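Local coordinates for protein quinoline 2-oxidoreductase small subunit (Pseudomonas putida, PDB 1T3Q) that carries two [2Fe-2S] clusters in a molybdenum hydroxylase that oxidises quinoline, probably relaying electrons between the molybdenum-pterin site and FAD, at residues Q8-I12 with F23-P27; M29-D33 with T44-E49; I58-G62 with C78-T82; S98-A104 with I150-D156; L122-A127 with V159-R164. All coordinates share one frame; numbering follows the deposited sequence.

Overall arrangement
Contacts 1, 2 and 3 lie in the plant-ferredoxin-like [2Fe-2S] domain, contacts 4 and 5 in the all-helical half that holds the second cluster. Contact 1 pairs two strands at one margin of the mixed sheet that also holds contact 3, centres about 19 Å away. Helix 31-39 connects them: its start forms contact 2, where L31 packs on I58 and I60 of contact 3. Contacts 1 to 3 follow in series, whereas contacts 4 and 5, centres about 14 Å apart, interleave their segments and meet at V159, bringing four helices together. Contact 2, at the first cluster, and contact 4, near the second, lie about 25 Å apart (centres), consistent with an electron relay through the subunit.

Contact 1 (Q8-I12 with F23-P27); sequences QLMRI and FYVEP
The beta hairpin of strands 10-16 and 19-25, at one margin of the ferredoxin-like sheet, brings M10 against V25 and I12 against F23 as antiparallel hydrogen-bonded pairs. M10 N gives V25 O a nearly straight bond of 2.7 Å (174°), and I12 N reaches F23 O at 2.8 Å; V25 N and F23 N return the bonds to M10 O and I12 O. CB of I12 stands over one face of the F23 ring, offset toward its rim, while I12 CG2 touches F23 CZ at 3.5 Å. The ring's CG sits between the backbone N and the carbonyl carbon (chi1 53°), which brings the ring across to I12 on the partner strand. CG1 of I12 also meets V25 CG2 at 3.7 Å. In this fold the same, buried side of the sheet receives helix 31-39, whose V38 touches both F23 and V25, so branched and aromatic apolar residues suit it. On the opposite, exposed side, R11 and Y24 form the non-hydrogen-bonded pair. R11 CA rides over one face of the tyrosine ring, 4.1 Å from its centroid, and the extended arginine continues past the phenol, its CD 3.2 Å from Y24 OH.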
# COMPACT_ATOMS: atom_id res chain seq x y z
N GLN A 8 -17.50 -14.51 -23.13
CA GLN A 8 -18.57 -13.54 -23.18
C GLN A 8 -17.88 -12.18 -23.35
O GLN A 8 -18.55 -11.15 -23.45
CB GLN A 8 -19.38 -13.59 -21.88
CG GLN A 8 -19.84 -15.01 -21.57
CD GLN A 8 -20.48 -15.13 -20.22
OE1 GLN A 8 -21.70 -15.04 -20.09
NE2 GLN A 8 -19.66 -15.35 -19.20
N LEU A 9 -16.55 -12.21 -23.42
CA LEU A 9 -15.70 -11.01 -23.59
C LEU A 9 -15.43 -10.69 -25.05
O LEU A 9 -15.12 -11.57 -25.86
CB LEU A 9 -14.33 -11.20 -22.90
CG LEU A 9 -14.03 -10.52 -21.55
CD1 LEU A 9 -15.24 -10.60 -20.65
CD2 LEU A 9 -12.82 -11.20 -20.89
N MET A 10 -15.52 -9.41 -25.38
CA MET A 10 -15.29 -8.94 -26.74
C MET A 10 -14.00 -8.14 -26.85
O MET A 10 -13.69 -7.31 -25.99
CB MET A 10 -16.48 -8.10 -27.20
CG MET A 10 -17.77 -8.89 -27.38
SD MET A 10 -19.13 -7.88 -27.97
CE MET A 10 -18.59 -7.51 -29.64
N ARG A 11 -13.25 -8.39 -27.92
CA ARG A 11 -11.99 -7.71 -28.18
C ARG A 11 -12.26 -6.34 -28.77
O ARG A 11 -12.74 -6.22 -29.90
CB ARG A 11 -11.14 -8.54 -29.15
CG ARG A 11 -9.79 -7.94 -29.49
CD ARG A 11 -8.96 -8.92 -30.30
NE ARG A 11 -7.62 -8.41 -30.60
CZ ARG A 11 -7.38 -7.41 -31.44
NH1 ARG A 11 -8.38 -6.80 -32.07
NH2 ARG A 11 -6.13 -7.02 -31.67
N ILE A 12 -11.96 -5.29 -28.01
CA ILE A 12 -12.20 -3.94 -28.47
C ILE A 12 -10.90 -3.22 -28.82
O ILE A 12 -9.94 -3.22 -28.06
CB ILE A 12 -12.95 -3.11 -27.41
CG1 ILE A 12 -14.27 -3.81 -27.04
CG2 ILE A 12 -13.23 -1.70 -27.94
CD1 ILE A 12 -15.17 -4.11 -28.24
N PHE A 23 -8.47 -3.99 -25.56
CA PHE A 23 -8.95 -4.47 -24.27
C PHE A 23 -10.17 -5.36 -24.43
O PHE A 23 -10.93 -5.24 -25.40
CB PHE A 23 -9.25 -3.28 -23.34
CG PHE A 23 -10.16 -2.24 -23.94
CD1 PHE A 23 -11.54 -2.33 -23.79
CD2 PHE A 23 -9.63 -1.17 -24.66
CE1 PHE A 23 -12.38 -1.37 -24.34
CE2 PHE A 23 -10.47 -0.21 -25.23
CZ PHE A 23 -11.84 -0.31 -25.07
N TYR A 24 -10.35 -6.27 -23.48
CA TYR A 24 -11.47 -7.20 -23.51
C TYR A 24 -12.51 -6.83 -22.47
O TYR A 24 -12.19 -6.62 -21.31
CB TYR A 24 -10.98 -8.63 -23.27
CG TYR A 24 -10.18 -9.17 -24.43
CD1 TYR A 24 -8.89 -8.69 -24.69
CD2 TYR A 24 -10.73 -10.11 -25.29
CE1 TYR A 24 -8.18 -9.15 -25.79
CE2 TYR A 24 -10.02 -10.57 -26.39
CZ TYR A 24 -8.75 -10.08 -26.64
OH TYR A 24 -8.06 -10.53 -27.74
N VAL A 25 -13.76 -6.75 -22.91
CA VAL A 25 -14.86 -6.38 -22.03
C VAL A 25 -16.15 -7.09 -22.39
O VAL A 25 -16.31 -7.60 -23.50
CB VAL A 25 -15.13 -4.86 -22.10
CG1 VAL A 25 -13.95 -4.09 -21.54
CG2 VAL A 25 -15.39 -4.45 -23.55
N GLU A 26 -17.07 -7.12 -21.43
CA GLU A 26 -18.39 -7.70 -21.66
C GLU A 26 -19.26 -6.54 -22.12
O GLU A 26 -19.02 -5.39 -21.74
CB GLU A 26 -18.97 -8.27 -20.37
CG GLU A 26 -18.21 -9.42 -19.77
CD GLU A 26 -18.91 -10.01 -18.57
OE1 GLU A 26 -19.09 -9.29 -17.57
OE2 GLU A 26 -19.29 -11.20 -18.63
N PRO A 27 -20.29 -6.82 -22.93
CA PRO A 27 -21.17 -5.76 -23.42
C PRO A 27 -21.85 -4.98 -22.28
O PRO A 27 -22.12 -3.79 -22.41
CB PRO A 27 -22.19 -6.52 -24.27
CG PRO A 27 -21.38 -7.67 -24.80
CD PRO A 27 -20.60 -8.11 -23.58

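Contact 2 (M29-D33 with T44-E49). With FES (Fe2/s2 (inorganic) cluster), chain H.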
# COMPACT_ATOMS: atom_id res chain seq x y z
N MET A 29 -20.70 -3.83 -19.60
CA MET A 29 -19.87 -2.85 -18.92
C MET A 29 -19.81 -1.53 -19.69
O MET A 29 -19.54 -1.52 -20.90
CB MET A 29 -18.44 -3.41 -18.75
CG MET A 29 -17.47 -2.46 -18.06
SD MET A 29 -15.82 -3.15 -17.78
CE MET A 29 -16.04 -3.92 -16.19
N HIS A 30 -20.06 -0.41 -19.01
CA HIS A 30 -19.97 0.86 -19.72
C HIS A 30 -18.51 1.29 -19.85
O HIS A 30 -17.63 0.74 -19.19
CB HIS A 30 -20.84 1.96 -19.07
CG HIS A 30 -20.67 2.13 -17.59
ND1 HIS A 30 -19.45 2.40 -17.00
CD2 HIS A 30 -21.59 2.18 -16.60
CE1 HIS A 30 -19.63 2.61 -15.71
NE2 HIS A 30 -20.92 2.48 -15.44
N LEU A 31 -18.27 2.26 -20.73
CA LEU A 31 -16.92 2.74 -21.00
C LEU A 31 -16.19 3.30 -19.78
O LEU A 31 -14.98 3.09 -19.63
CB LEU A 31 -16.97 3.79 -22.11
CG LEU A 31 -15.63 4.33 -22.62
CD1 LEU A 31 -14.71 3.17 -22.98
CD2 LEU A 31 -15.87 5.23 -23.82
N ALA A 32 -16.91 4.00 -18.91
CA ALA A 32 -16.30 4.56 -17.71
C ALA A 32 -15.67 3.43 -16.89
O ALA A 32 -14.50 3.51 -16.51
CB ALA A 32 -17.35 5.30 -16.87
N ASP A 33 -16.43 2.38 -16.62
CA ASP A 33 -15.91 1.24 -15.86
C ASP A 33 -14.76 0.53 -16.59
O ASP A 33 -13.79 0.11 -15.97
CB ASP A 33 -17.02 0.21 -15.58
CG ASP A 33 -17.85 0.55 -14.34
OD1 ASP A 33 -18.84 -0.16 -14.08
OD2 ASP A 33 -17.52 1.53 -13.63
N THR A 44 -10.95 9.00 -14.93
CA THR A 44 -12.36 9.20 -15.26
C THR A 44 -13.16 8.76 -14.03
O THR A 44 -13.02 7.64 -13.56
CB THR A 44 -12.76 8.33 -16.49
OG1 THR A 44 -11.99 8.75 -17.63
CG2 THR A 44 -14.24 8.50 -16.81
N LYS A 45 -13.99 9.67 -13.51
CA LYS A 45 -14.78 9.39 -12.31
C LYS A 45 -16.25 9.14 -12.58
O LYS A 45 -16.81 9.61 -13.57
CB LYS A 45 -14.65 10.56 -11.31
CG LYS A 45 -13.22 10.99 -10.98
CD LYS A 45 -12.35 9.86 -10.45
CE LYS A 45 -10.99 10.38 -10.03
NZ LYS A 45 -10.01 9.28 -9.77
N ILE A 46 -16.89 8.43 -11.65
CA ILE A 46 -18.30 8.10 -11.75
C ILE A 46 -19.06 8.68 -10.57
O ILE A 46 -18.77 8.34 -9.42
CB ILE A 46 -18.51 6.57 -11.76
CG1 ILE A 46 -17.75 5.95 -12.94
CG2 ILE A 46 -19.98 6.25 -11.84
CD1 ILE A 46 -17.76 4.44 -12.95
N GLY A 47 -20.03 9.54 -10.84
CA GLY A 47 -20.80 10.14 -9.77
C GLY A 47 -22.30 9.88 -9.80
O GLY A 47 -22.99 10.19 -8.82
N CYS A 48 -22.82 9.32 -10.89
CA CYS A 48 -24.25 9.06 -10.98
C CYS A 48 -24.65 7.92 -11.92
O CYS A 48 -25.65 7.25 -11.69
CB CYS A 48 -25.00 10.32 -11.42
SG CYS A 48 -24.81 10.74 -13.19
N GLU A 49 -23.87 7.71 -12.98
CA GLU A 49 -24.15 6.66 -13.97
C GLU A 49 -25.51 6.84 -14.64
O GLU A 49 -26.13 5.88 -15.11
CB GLU A 49 -24.06 5.27 -13.30
CG GLU A 49 -22.62 4.86 -13.00
CD GLU A 49 -22.49 3.57 -12.20
OE1 GLU A 49 -21.85 2.62 -12.70
OE2 GLU A 49 -23.02 3.50 -11.07
FE1 FES H . -22.53 11.08 -13.90
FE2 FES H . -21.59 9.78 -16.10
S1 FES H . -22.73 11.58 -16.15
S2 FES H . -21.24 9.26 -13.89
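The H30 imidazole is held at both nitrogens by partners at its edge: D33 N approaches ND1, E49 OE1 approaches NE2, and I46 CD1 lies near the plane beside CE1. The setting is the first-cluster loop of a plant-type ferredoxin domain, packed against helix 31-39. H30 is the N-cap of that helix, ND1 accepting from D33 N at 3.0 Å. NE2 donates to E49 OE1 (2.9 Å, 170°), which accepts through its anti lone pair, with ring and carboxylate planes 81° apart. CG of H30 lies between the backbone N and the carbonyl carbon (chi1 50°), a turn that lets one ring serve helix and loop. D33 and E49 also form salt bridges to K2 of the medium subunit, which probably eases the closeness of two acids. With H30 replaced by alanine, D33 N would probably lose its cap, and E49 would keep K2 but lose its tie to the helix. I46 fills the middle, its CG1 4.0 Å from A32 CB; small A32 lets the loop come near. Beyond I46 the loop turns to the cluster, where G47 N and E49 N lie near sulfide S2 and C48 SG binds iron FE1 at 2.4 Å.

Contact 3 (I58-G62 with C78-T82); sequences ILIDG and CSIET
S79 O is gripped from two directions: D61 N donates to it in a straight bond of 2.7 Å (179°), and a water 3.0 Å from S79 O can donate to it. That water also accepts a hydrogen bond from G62 N and lies 2.7 Å from E81 OE1, to which it can likewise donate, so it ties the turn after strand 57-60 to strand 79-81. The D61 side chain completes the pairing: D61 OD1 accepts from S79 N at 2.9 Å, met from above the carboxylate plane. Aspartate suits this place because its short chain, CG anti to the carbonyl carbon (chi1 -62°), lets the carboxylate replace a main-chain acceptor. These two strands are antiparallel neighbours in the mixed sheet of the ferredoxin-like domain, with L59 and E81 a hydrogen-bonded pair and I60 and I80 a non-hydrogen-bonded one. On the side of L59, its CD1 lies 3.7 Å from E81 OE1, while E81 OE2 makes a salt bridge to R119. The other side is apolar: I58 CD1 meets I80 CG2 at 3.9 Å, and I60 CG2 packs on C78 CB at 3.8 Å. L31 of helix 31-39 packs on these three branched isoleucines.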
# COMPACT_ATOMS: atom_id res chain seq x y z
N ILE A 58 -15.61 12.44 -21.14
CA ILE A 58 -14.33 12.27 -21.82
C ILE A 58 -14.51 12.71 -23.26
O ILE A 58 -15.61 13.03 -23.68
CB ILE A 58 -13.86 10.80 -21.81
CG1 ILE A 58 -14.90 9.92 -22.50
CG2 ILE A 58 -13.62 10.33 -20.37
CD1 ILE A 58 -14.50 8.46 -22.61
N LEU A 59 -13.43 12.74 -24.03
CA LEU A 59 -13.55 13.13 -25.43
C LEU A 59 -13.40 11.89 -26.30
O LEU A 59 -12.45 11.13 -26.15
CB LEU A 59 -12.48 14.16 -25.81
CG LEU A 59 -12.45 15.49 -25.06
CD1 LEU A 59 -11.32 16.36 -25.59
CD2 LEU A 59 -13.78 16.20 -25.22
N ILE A 60 -14.37 11.69 -27.18
CA ILE A 60 -14.35 10.57 -28.11
C ILE A 60 -14.34 11.20 -29.50
O ILE A 60 -15.29 11.88 -29.90
CB ILE A 60 -15.57 9.65 -27.91
CG1 ILE A 60 -15.50 9.02 -26.52
CG2 ILE A 60 -15.59 8.56 -28.98
CD1 ILE A 60 -16.58 7.99 -26.23
N ASP A 61 -13.24 10.98 -30.22
CA ASP A 61 -13.05 11.55 -31.54
C ASP A 61 -13.21 13.06 -31.44
O ASP A 61 -13.84 13.70 -32.29
CB ASP A 61 -14.04 10.96 -32.54
CG ASP A 61 -13.85 9.47 -32.71
OD1 ASP A 61 -12.69 9.01 -32.69
OD2 ASP A 61 -14.86 8.75 -32.88
N GLY A 62 -12.65 13.62 -30.37
CA GLY A 62 -12.69 15.05 -30.14
C GLY A 62 -13.95 15.64 -29.54
O GLY A 62 -13.98 16.83 -29.22
N CYS A 78 -12.72 4.01 -32.12
CA CYS A 78 -12.74 5.40 -31.69
C CYS A 78 -11.42 5.86 -31.07
O CYS A 78 -10.61 5.04 -30.63
CB CYS A 78 -13.86 5.63 -30.67
SG CYS A 78 -15.53 5.33 -31.31
N SER A 79 -11.22 7.17 -31.05
CA SER A 79 -10.04 7.77 -30.46
C SER A 79 -10.51 8.43 -29.17
O SER A 79 -11.26 9.40 -29.19
CB SER A 79 -9.43 8.81 -31.39
OG SER A 79 -8.35 9.47 -30.77
N ILE A 80 -10.07 7.89 -28.04
CA ILE A 80 -10.47 8.38 -26.72
C ILE A 80 -9.39 9.18 -26.01
O ILE A 80 -8.21 8.83 -26.04
CB ILE A 80 -10.87 7.19 -25.82
CG1 ILE A 80 -12.08 6.48 -26.43
CG2 ILE A 80 -11.16 7.68 -24.41
CD1 ILE A 80 -12.42 5.16 -25.74
N GLU A 81 -9.81 10.26 -25.35
CA GLU A 81 -8.91 11.11 -24.60
C GLU A 81 -9.41 11.25 -23.17
O GLU A 81 -10.50 11.77 -22.94
CB GLU A 81 -8.84 12.51 -25.22
CG GLU A 81 -8.07 12.60 -26.52
CD GLU A 81 -8.18 13.98 -27.13
OE1 GLU A 81 -9.19 14.25 -27.82
OE2 GLU A 81 -7.27 14.80 -26.91
N THR A 82 -8.63 10.76 -22.21
CA THR A 82 -9.01 10.87 -20.80
C THR A 82 -8.11 11.94 -20.17
O THR A 82 -7.14 12.40 -20.79
CB THR A 82 -8.83 9.54 -20.04
OG1 THR A 82 -7.44 9.19 -20.00
CG2 THR A 82 -9.61 8.43 -20.73
O HOH W 1 -10.95 12.30 -28.57

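Contact 4 (S98-A104 with I150-D156)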
# COMPACT_ATOMS: atom_id res chain seq x y z
N SER A 98 -4.12 26.81 -15.09
CA SER A 98 -5.07 27.87 -14.82
C SER A 98 -6.05 27.44 -13.72
O SER A 98 -6.38 28.22 -12.83
CB SER A 98 -5.84 28.22 -16.09
OG SER A 98 -6.66 29.35 -15.86
N PHE A 99 -6.53 26.20 -13.80
CA PHE A 99 -7.44 25.69 -12.78
C PHE A 99 -6.79 25.83 -11.40
O PHE A 99 -7.43 26.23 -10.43
CB PHE A 99 -7.76 24.20 -13.03
CG PHE A 99 -9.03 23.97 -13.78
CD1 PHE A 99 -9.24 24.54 -15.04
CD2 PHE A 99 -10.04 23.17 -13.24
CE1 PHE A 99 -10.42 24.32 -15.74
CE2 PHE A 99 -11.23 22.94 -13.93
CZ PHE A 99 -11.42 23.52 -15.19
N ARG A 100 -5.50 25.51 -11.33
CA ARG A 100 -4.75 25.59 -10.09
C ARG A 100 -4.58 27.03 -9.61
O ARG A 100 -4.83 27.34 -8.44
CB ARG A 100 -3.37 24.95 -10.26
CG ARG A 100 -2.59 24.84 -8.97
CD ARG A 100 -1.17 24.41 -9.21
NE ARG A 100 -0.45 24.26 -7.94
CZ ARG A 100 0.87 24.29 -7.83
NH1 ARG A 100 1.62 24.47 -8.91
NH2 ARG A 100 1.44 24.14 -6.64
N ARG A 101 -4.15 27.91 -10.51
CA ARG A 101 -3.95 29.31 -10.16
C ARG A 101 -5.22 29.99 -9.67
O ARG A 101 -5.17 30.85 -8.79
CB ARG A 101 -3.37 30.09 -11.35
CG ARG A 101 -1.93 29.75 -11.68
CD ARG A 101 -1.35 30.67 -12.76
NE ARG A 101 -1.89 30.41 -14.10
CZ ARG A 101 -2.85 31.12 -14.68
NH1 ARG A 101 -3.27 30.80 -15.89
NH2 ARG A 101 -3.39 32.16 -14.05
N HIS A 102 -6.36 29.61 -10.23
CA HIS A 102 -7.63 30.21 -9.85
C HIS A 102 -8.40 29.42 -8.79
O HIS A 102 -9.52 29.79 -8.44
CB HIS A 102 -8.54 30.39 -11.07
CG HIS A 102 -8.10 31.49 -11.99
ND1 HIS A 102 -7.22 31.28 -13.04
CD2 HIS A 102 -8.39 32.81 -12.01
CE1 HIS A 102 -7.00 32.43 -13.66
NE2 HIS A 102 -7.70 33.37 -13.06
N HIS A 103 -7.79 28.35 -8.28
CA HIS A 103 -8.45 27.52 -7.28
C HIS A 103 -9.81 27.08 -7.82
O HIS A 103 -10.86 27.38 -7.26
CB HIS A 103 -8.62 28.29 -5.96
CG HIS A 103 -9.15 27.46 -4.83
ND1 HIS A 103 -8.75 26.16 -4.61
CD2 HIS A 103 -10.02 27.75 -3.83
CE1 HIS A 103 -9.35 25.69 -3.53
NE2 HIS A 103 -10.13 26.64 -3.04
N ALA A 104 -9.77 26.36 -8.94
CA ALA A 104 -10.97 25.88 -9.62
C ALA A 104 -11.37 24.46 -9.19
O ALA A 104 -12.25 23.86 -9.79
CB ALA A 104 -10.76 25.91 -11.14
N ILE A 150 -14.00 28.29 -11.72
CA ILE A 150 -13.83 27.42 -12.88
C ILE A 150 -14.04 28.32 -14.11
O ILE A 150 -13.34 28.18 -15.13
CB ILE A 150 -14.85 26.26 -12.89
CG1 ILE A 150 -14.53 25.28 -11.77
CG2 ILE A 150 -14.83 25.55 -14.23
CD1 ILE A 150 -15.57 24.19 -11.57
N ILE A 151 -15.01 29.23 -14.01
CA ILE A 151 -15.29 30.16 -15.11
C ILE A 151 -14.05 31.05 -15.27
O ILE A 151 -13.61 31.33 -16.38
CB ILE A 151 -16.52 31.05 -14.81
CG1 ILE A 151 -17.73 30.18 -14.46
CG2 ILE A 151 -16.85 31.92 -16.02
CD1 ILE A 151 -18.14 29.19 -15.54
N ASP A 152 -13.49 31.47 -14.14
CA ASP A 152 -12.29 32.31 -14.14
C ASP A 152 -11.14 31.59 -14.85
O ASP A 152 -10.45 32.18 -15.68
CB ASP A 152 -11.84 32.63 -12.72
CG ASP A 152 -12.81 33.50 -11.95
OD1 ASP A 152 -12.64 33.61 -10.72
OD2 ASP A 152 -13.73 34.08 -12.56
N ALA A 153 -10.94 30.33 -14.49
CA ALA A 153 -9.86 29.53 -15.06
C ALA A 153 -9.96 29.37 -16.57
O ALA A 153 -8.97 29.53 -17.28
CB ALA A 153 -9.80 28.16 -14.38
N ILE A 154 -11.16 29.05 -17.05
CA ILE A 154 -11.38 28.84 -18.48
C ILE A 154 -11.24 30.10 -19.34
O ILE A 154 -10.84 30.02 -20.50
CB ILE A 154 -12.77 28.21 -18.73
CG1 ILE A 154 -12.83 26.84 -18.04
CG2 ILE A 154 -13.03 28.07 -20.24
CD1 ILE A 154 -14.22 26.24 -17.98
N THR A 155 -11.56 31.25 -18.76
CA THR A 155 -11.47 32.52 -19.49
C THR A 155 -10.16 33.25 -19.26
O THR A 155 -9.99 34.38 -19.72
CB THR A 155 -12.63 33.47 -19.11
OG1 THR A 155 -12.66 33.65 -17.69
CG2 THR A 155 -13.96 32.90 -19.58
N ASP A 156 -9.23 32.61 -18.56
CA ASP A 156 -7.92 33.20 -18.28
C ASP A 156 -7.23 33.49 -19.61
O ASP A 156 -7.22 32.65 -20.51
CB ASP A 156 -7.08 32.23 -17.45
CG ASP A 156 -5.74 32.82 -17.05
OD1 ASP A 156 -5.66 33.39 -15.94
OD2 ASP A 156 -4.78 32.71 -17.83
O HOH W 2 -7.20 35.89 -15.08
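A153 is the apolar centre, its CB 3.7 Å from F99 CD1 and 4.1 Å from A104 CB. The F99 ring reaches on to I150 CG2 and I154 CG1, lying alongside I154, while A104 CB touches I150 CG1. Small A153, and A104 just past the end of helix 94-101, let the two segments come close in the helical domain of the second cluster, and M114 of helix 111-124 closes over F99 and I150. Outward from this core, S98 OG, placed anti to the backbone N (chi1 -174°), donates to A153 O at 2.7 Å. The H102 ring lies with one face over the D152-A153 backbone, D152 O being 3.9 Å above its centre, and H102 CD2 meets D152 CB at 3.5 Å. H102 ND1 donates to S98 O, which also accepts from H102 N, the two donors reaching it from opposite faces of the carbonyl plane. A leucine in place of H102 would probably lose the ND1 bond and the flat cover over the D152 peptide. At the outer edge R101 NH1 forms a salt bridge with D156 OD2 (3.1 Å). R101 NE pairs with D97 and D156 OD2 caps A158 N, probably coupling one helix end to the start of helix 157-164.

Contact 5 (L122-A127 with V159-R164)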
# COMPACT_ATOMS: atom_id res chain seq x y z
N LEU A 122 -13.01 25.50 -25.67
CA LEU A 122 -11.84 26.24 -26.14
C LEU A 122 -11.42 25.88 -27.54
O LEU A 122 -10.79 26.68 -28.23
CB LEU A 122 -10.67 26.03 -25.17
CG LEU A 122 -10.94 26.59 -23.77
CD1 LEU A 122 -9.89 26.09 -22.80
CD2 LEU A 122 -10.96 28.12 -23.83
N ALA A 123 -11.77 24.67 -27.97
CA ALA A 123 -11.43 24.22 -29.31
C ALA A 123 -12.20 25.04 -30.34
O ALA A 123 -11.65 25.41 -31.38
CB ALA A 123 -11.75 22.74 -29.47
N GLU A 124 -13.46 25.32 -30.05
CA GLU A 124 -14.29 26.10 -30.97
C GLU A 124 -14.12 27.60 -30.80
O GLU A 124 -14.22 28.36 -31.76
CB GLU A 124 -15.77 25.76 -30.79
N ASN A 125 -13.87 28.03 -29.57
CA ASN A 125 -13.70 29.44 -29.27
C ASN A 125 -12.66 29.60 -28.16
O ASN A 125 -12.91 29.28 -27.01
CB ASN A 125 -15.05 30.02 -28.82
CG ASN A 125 -14.99 31.50 -28.52
OD1 ASN A 125 -13.95 32.15 -28.69
ND2 ASN A 125 -16.11 32.05 -28.08
N PRO A 126 -11.47 30.12 -28.51
CA PRO A 126 -10.33 30.34 -27.61
C PRO A 126 -10.62 31.31 -26.46
O PRO A 126 -10.03 31.20 -25.39
CB PRO A 126 -9.25 30.89 -28.54
CG PRO A 126 -9.65 30.38 -29.89
CD PRO A 126 -11.12 30.54 -29.88
N ALA A 127 -11.51 32.26 -26.71
CA ALA A 127 -11.87 33.26 -25.71
C ALA A 127 -13.38 33.39 -25.55
O ALA A 127 -13.98 34.40 -25.93
CB ALA A 127 -11.27 34.62 -26.11
N VAL A 159 -4.88 30.92 -21.03
CA VAL A 159 -5.58 29.76 -21.57
C VAL A 159 -6.02 30.05 -23.01
O VAL A 159 -5.86 29.20 -23.90
CB VAL A 159 -6.84 29.42 -20.72
CG1 VAL A 159 -7.67 28.36 -21.42
CG2 VAL A 159 -6.41 28.92 -19.36
N ALA A 160 -6.55 31.24 -23.24
CA ALA A 160 -6.99 31.63 -24.57
C ALA A 160 -5.80 31.61 -25.52
O ALA A 160 -5.90 31.13 -26.65
CB ALA A 160 -7.61 33.03 -24.53
N GLU A 161 -4.66 32.12 -25.06
CA GLU A 161 -3.45 32.15 -25.87
C GLU A 161 -3.01 30.73 -26.23
O GLU A 161 -2.68 30.44 -27.38
CB GLU A 161 -2.33 32.87 -25.11
CG GLU A 161 -0.96 32.80 -25.77
CD GLU A 161 -0.90 33.49 -27.13
OE1 GLU A 161 0.15 33.39 -27.80
OE2 GLU A 161 -1.90 34.14 -27.52
N ALA A 162 -2.99 29.84 -25.24
CA ALA A 162 -2.60 28.46 -25.46
C ALA A 162 -3.57 27.80 -26.44
O ALA A 162 -3.16 27.01 -27.30
CB ALA A 162 -2.57 27.70 -24.14
N ALA A 163 -4.85 28.12 -26.30
CA ALA A 163 -5.88 27.56 -27.18
C ALA A 163 -5.61 27.95 -28.63
O ALA A 163 -5.71 27.11 -29.54
CB ALA A 163 -7.25 28.06 -26.75
N ARG A 164 -5.27 29.21 -28.86
CA ARG A 164 -4.98 29.68 -30.21
C ARG A 164 -3.78 28.94 -30.80
O ARG A 164 -3.70 28.74 -32.01
CB ARG A 164 -4.71 31.18 -30.21
CG ARG A 164 -5.92 32.04 -29.90
CD ARG A 164 -5.59 33.51 -30.07
NE ARG A 164 -6.03 34.31 -28.94
CZ ARG A 164 -7.29 34.69 -28.73
NH1 ARG A 164 -8.24 34.34 -29.58
NH2 ARG A 164 -7.59 35.41 -27.67
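L122 and V159 meet at about a right angle, the leucine's CD1 pressing on V159 CG1 at 3.5 Å, tighter than usual for two methyls. V159 holds CG1 anti to its backbone N (chi1 171°), which directs that methyl to the leucine and leaves CG2 to pack on S98 of helix 94-101. P126 and R164 also cross at about a right angle: the arginine bends at chi3, and its guanidinium comes round so that NH1 lies 3.7 Å from P126 CB and NH2 4.1 Å from A127 CB. Both approaches are oblique, and the aliphatic R164 CG adds a contact to P126 CB at 3.8 Å. An arginine suits this exposed margin, since its carbon chain can cover the proline while the charged end lies at the surface. The contact joins the C-terminal end of helix 111-124, and the turn that follows it, to helix 157-164 in the all-helical domain. Between the two crossings the helix presents the methyls of A160 and A163. A163 CB faces P126 CB at 3.9 Å, and A160 CB approaches P126 O at 3.2 Å, with A160 CA making a CH...O contact to the same oxygen; such small residues let the turn at P126 lie close to the helix. N125 shapes that turn as an Asx turn, OD1 accepting from A127 N at 3.1 Å from above the plane of its carbonyl.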